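Local structure of single-strand binding protein (Thermotoga maritima, 1Z9F) at the interface of chains A and B. The protein binds single-stranded DNA as an OB-fold protein that assembles into homotetramers, and may also stimulate partner enzymes. Sequence-based numbering; all coordinates share one arbitrary frame. Chains: chain A/B, Single-strand binding protein.

The interface of chains A and B. Residues chain A 20-23, 47; chain B 15-18.
Antiparallel strand pairing of A:Ile20 to A:Ile22 with B:Phe16 to B:Lys18 makes this an edge-to-edge sheet interface, which joins two subunits into a two-fold dimer, probably one of the dimers of the homotetramer; the symmetry repeats the patch with chains exchanged. Two pairs of backbone hydrogen bonds set the register. At one pair, A:Ile20 N donates to B:Lys18 O over 2.9 Å, nearly straight at the hydrogen (171°), and B:Lys18 N returns a bond to A:Ile20 O. At the other, A:Ile22 N donates to B:Phe16 O, and B:Phe16 N to A:Ile22 O at 3.2 Å.

B:Phe16 gives up 90 Å² of surface here. Its CG is anti to the backbone N (chi1 -173°), which carries the ring along the strand towards A:Ile20, whose CG2 methyl lies in the ring plane at the edge, 3.8 Å from CE2. Its CB rests against CB of A:Ile22 at 3.7 Å, with the CD1 end of that isoleucine also touching it. On the opposite side of the paired strands, B:Asn17 runs alongside A:Leu21, with CD2 of the leucine 3.9 Å from the amide carbon CG, while the A:Val47 side chain crosses that of B:Asn17 at about a right angle, CG1 3.8 Å from CB.

B:Phe15 brings its ring atom CD1 to the backbone, 3.9 Å from A:Gly23 CA and near A:Ile22 O. An alanine here, keeping CB near A:Ile22 O but lacking the ring, would probably leave a small gap beside A:Gly23 CA.

Both pairing segments belong to strand 16-25, entered from the loop at B:Phe15, and A:Val47 comes from strand 39-48; these are strands of the OB-fold barrel, whose N-terminal strand pairs with its copy in the other subunit.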
ATOM      1  N   ILE A  20       2.213  -6.197   2.351  1.00 78.43           N
ATOM      2  CA  ILE A  20       2.652  -6.900   3.537  1.00 78.28           C
ATOM      3  C   ILE A  20       3.337  -5.890   4.431  1.00 78.56           C
ATOM      4  O   ILE A  20       4.312  -5.257   4.030  1.00 78.63           O
ATOM      5  CB  ILE A  20       3.637  -8.009   3.212  1.00 77.86           C
ATOM      6  CG1 ILE A  20       3.010  -8.955   2.195  1.00 78.93           C
ATOM      7  CG2 ILE A  20       4.087  -8.703   4.489  1.00 76.84           C
ATOM      8  CD1 ILE A  20       3.962  -9.942   1.607  1.00 81.29           C
ATOM      9  N   LEU A  21       2.805  -5.760   5.642  1.00 79.14           N
ATOM     10  CA  LEU A  21       3.252  -4.758   6.613  1.00 79.13           C
ATOM     11  C   LEU A  21       3.504  -5.501   7.894  1.00 79.55           C
ATOM     12  O   LEU A  21       2.824  -6.483   8.162  1.00 80.33           O
ATOM     13  CB  LEU A  21       2.158  -3.712   6.855  1.00 79.08           C
ATOM     14  CG  LEU A  21       1.673  -2.984   5.596  1.00 78.06           C
ATOM     15  CD1 LEU A  21       0.419  -2.250   5.842  1.00 78.13           C
ATOM     16  CD2 LEU A  21       2.751  -2.067   5.053  1.00 77.12           C
ATOM     17  N   ILE A  22       4.523  -5.083   8.637  1.00 79.30           N
ATOM     18  CA  ILE A  22       4.720  -5.503  10.024  1.00 78.90           C
ATOM     19  C   ILE A  22       4.831  -4.236  10.881  1.00 79.12           C
ATOM     20  O   ILE A  22       5.746  -3.432  10.687  1.00 78.40           O
ATOM     21  CB  ILE A  22       5.967  -6.359  10.217  1.00 78.70           C
ATOM     22  CG1 ILE A  22       5.802  -7.701   9.515  1.00 78.61           C
ATOM     23  CG2 ILE A  22       6.207  -6.608  11.689  1.00 78.41           C
ATOM     24  CD1 ILE A  22       7.038  -8.557   9.542  1.00 78.35           C
ATOM     25  N   GLY A  23       3.879  -4.058  11.801  1.00 79.05           N
ATOM     26  CA  GLY A  23       3.858  -2.896  12.664  1.00 79.32           C
ATOM     27  C   GLY A  23       3.121  -3.136  13.961  1.00 79.64           C
ATOM     28  O   GLY A  23       2.504  -4.179  14.152  1.00 79.79           O
ATOM     29  N   VAL A  47       3.950   1.573  11.229  1.00 82.91           N
ATOM     30  CA  VAL A  47       5.018   0.878  10.509  1.00 82.90           C
ATOM     31  C   VAL A  47       6.152   1.860  10.285  1.00 83.07           C
ATOM     32  O   VAL A  47       6.200   2.561   9.263  1.00 82.76           O
ATOM     33  CB  VAL A  47       4.525   0.350   9.133  1.00 82.99           C
ATOM     34  CG1 VAL A  47       5.680  -0.316   8.338  1.00 82.08           C
ATOM     35  CG2 VAL A  47       3.326  -0.612   9.306  1.00 82.99           C
TER
ATOM     36  N   PHE B  15      10.150  -4.167  11.762  1.00 80.95           N
ATOM     37  CA  PHE B  15       9.051  -3.598  11.013  1.00 79.60           C
ATOM     38  C   PHE B  15       9.253  -3.970   9.550  1.00 78.29           C
ATOM     39  O   PHE B  15      10.326  -4.439   9.187  1.00 78.52           O
ATOM     40  CB  PHE B  15       9.032  -2.082  11.190  1.00 79.86           C
ATOM     41  CG  PHE B  15       8.743  -1.646  12.603  1.00 80.42           C
ATOM     42  CD1 PHE B  15       7.430  -1.510  13.047  1.00 80.94           C
ATOM     43  CD2 PHE B  15       9.781  -1.391  13.500  1.00 81.19           C
ATOM     44  CE1 PHE B  15       7.148  -1.119  14.362  1.00 80.71           C
ATOM     45  CE2 PHE B  15       9.512  -0.994  14.825  1.00 81.18           C
ATOM     46  CZ  PHE B  15       8.188  -0.859  15.252  1.00 80.82           C
ATOM     47  N   PHE B  16       8.238  -3.782   8.713  1.00 76.48           N
ATOM     48  CA  PHE B  16       8.308  -4.228   7.338  1.00 75.32           C
ATOM     49  C   PHE B  16       7.243  -3.552   6.529  1.00 75.02           C
ATOM     50  O   PHE B  16       6.156  -3.340   6.991  1.00 74.44           O
ATOM     51  CB  PHE B  16       8.146  -5.748   7.260  1.00 75.49           C
ATOM     52  CG  PHE B  16       8.381  -6.322   5.885  1.00 75.23           C
ATOM     53  CD1 PHE B  16       9.639  -6.274   5.318  1.00 76.33           C
ATOM     54  CD2 PHE B  16       7.357  -6.908   5.165  1.00 75.58           C
ATOM     55  CE1 PHE B  16       9.891  -6.799   4.074  1.00 75.82           C
ATOM     56  CE2 PHE B  16       7.592  -7.438   3.908  1.00 76.20           C
ATOM     57  CZ  PHE B  16       8.889  -7.370   3.360  1.00 77.04           C
ATOM     58  N   ASN B  17       7.559  -3.194   5.304  1.00 75.71           N
ATOM     59  CA  ASN B  17       6.613  -2.462   4.481  1.00 76.28           C
ATOM     60  C   ASN B  17       6.903  -2.816   3.044  1.00 76.96           C
ATOM     61  O   ASN B  17       7.900  -2.421   2.528  1.00 77.06           O
ATOM     62  CB  ASN B  17       6.779  -0.967   4.738  1.00 75.46           C
ATOM     63  CG  ASN B  17       5.924  -0.109   3.850  1.00 75.60           C
ATOM     64  OD1 ASN B  17       5.576  -0.485   2.735  1.00 75.77           O
ATOM     65  ND2 ASN B  17       5.605   1.097   4.339  1.00 74.70           N
ATOM     66  N   LYS B  18       6.030  -3.596   2.416  1.00 77.42           N
ATOM     67  CA  LYS B  18       6.272  -4.042   1.081  1.00 77.48           C
ATOM     68  C   LYS B  18       5.012  -3.984   0.286  1.00 78.25           C
ATOM     69  O   LYS B  18       3.979  -4.539   0.703  1.00 77.90           O
ATOM     70  CB  LYS B  18       6.739  -5.478   1.171  1.00 78.60           C
ATOM     71  CG  LYS B  18       7.273  -6.074  -0.077  1.00 79.79           C
ATOM     72  CD  LYS B  18       8.160  -5.183  -0.676  1.00 82.62           C
ATOM     73  CE  LYS B  18       9.112  -5.784  -1.609  0.65 85.40           C
ATOM     74  NZ  LYS B  18      10.082  -4.675  -1.990  0.65 84.16           N
TER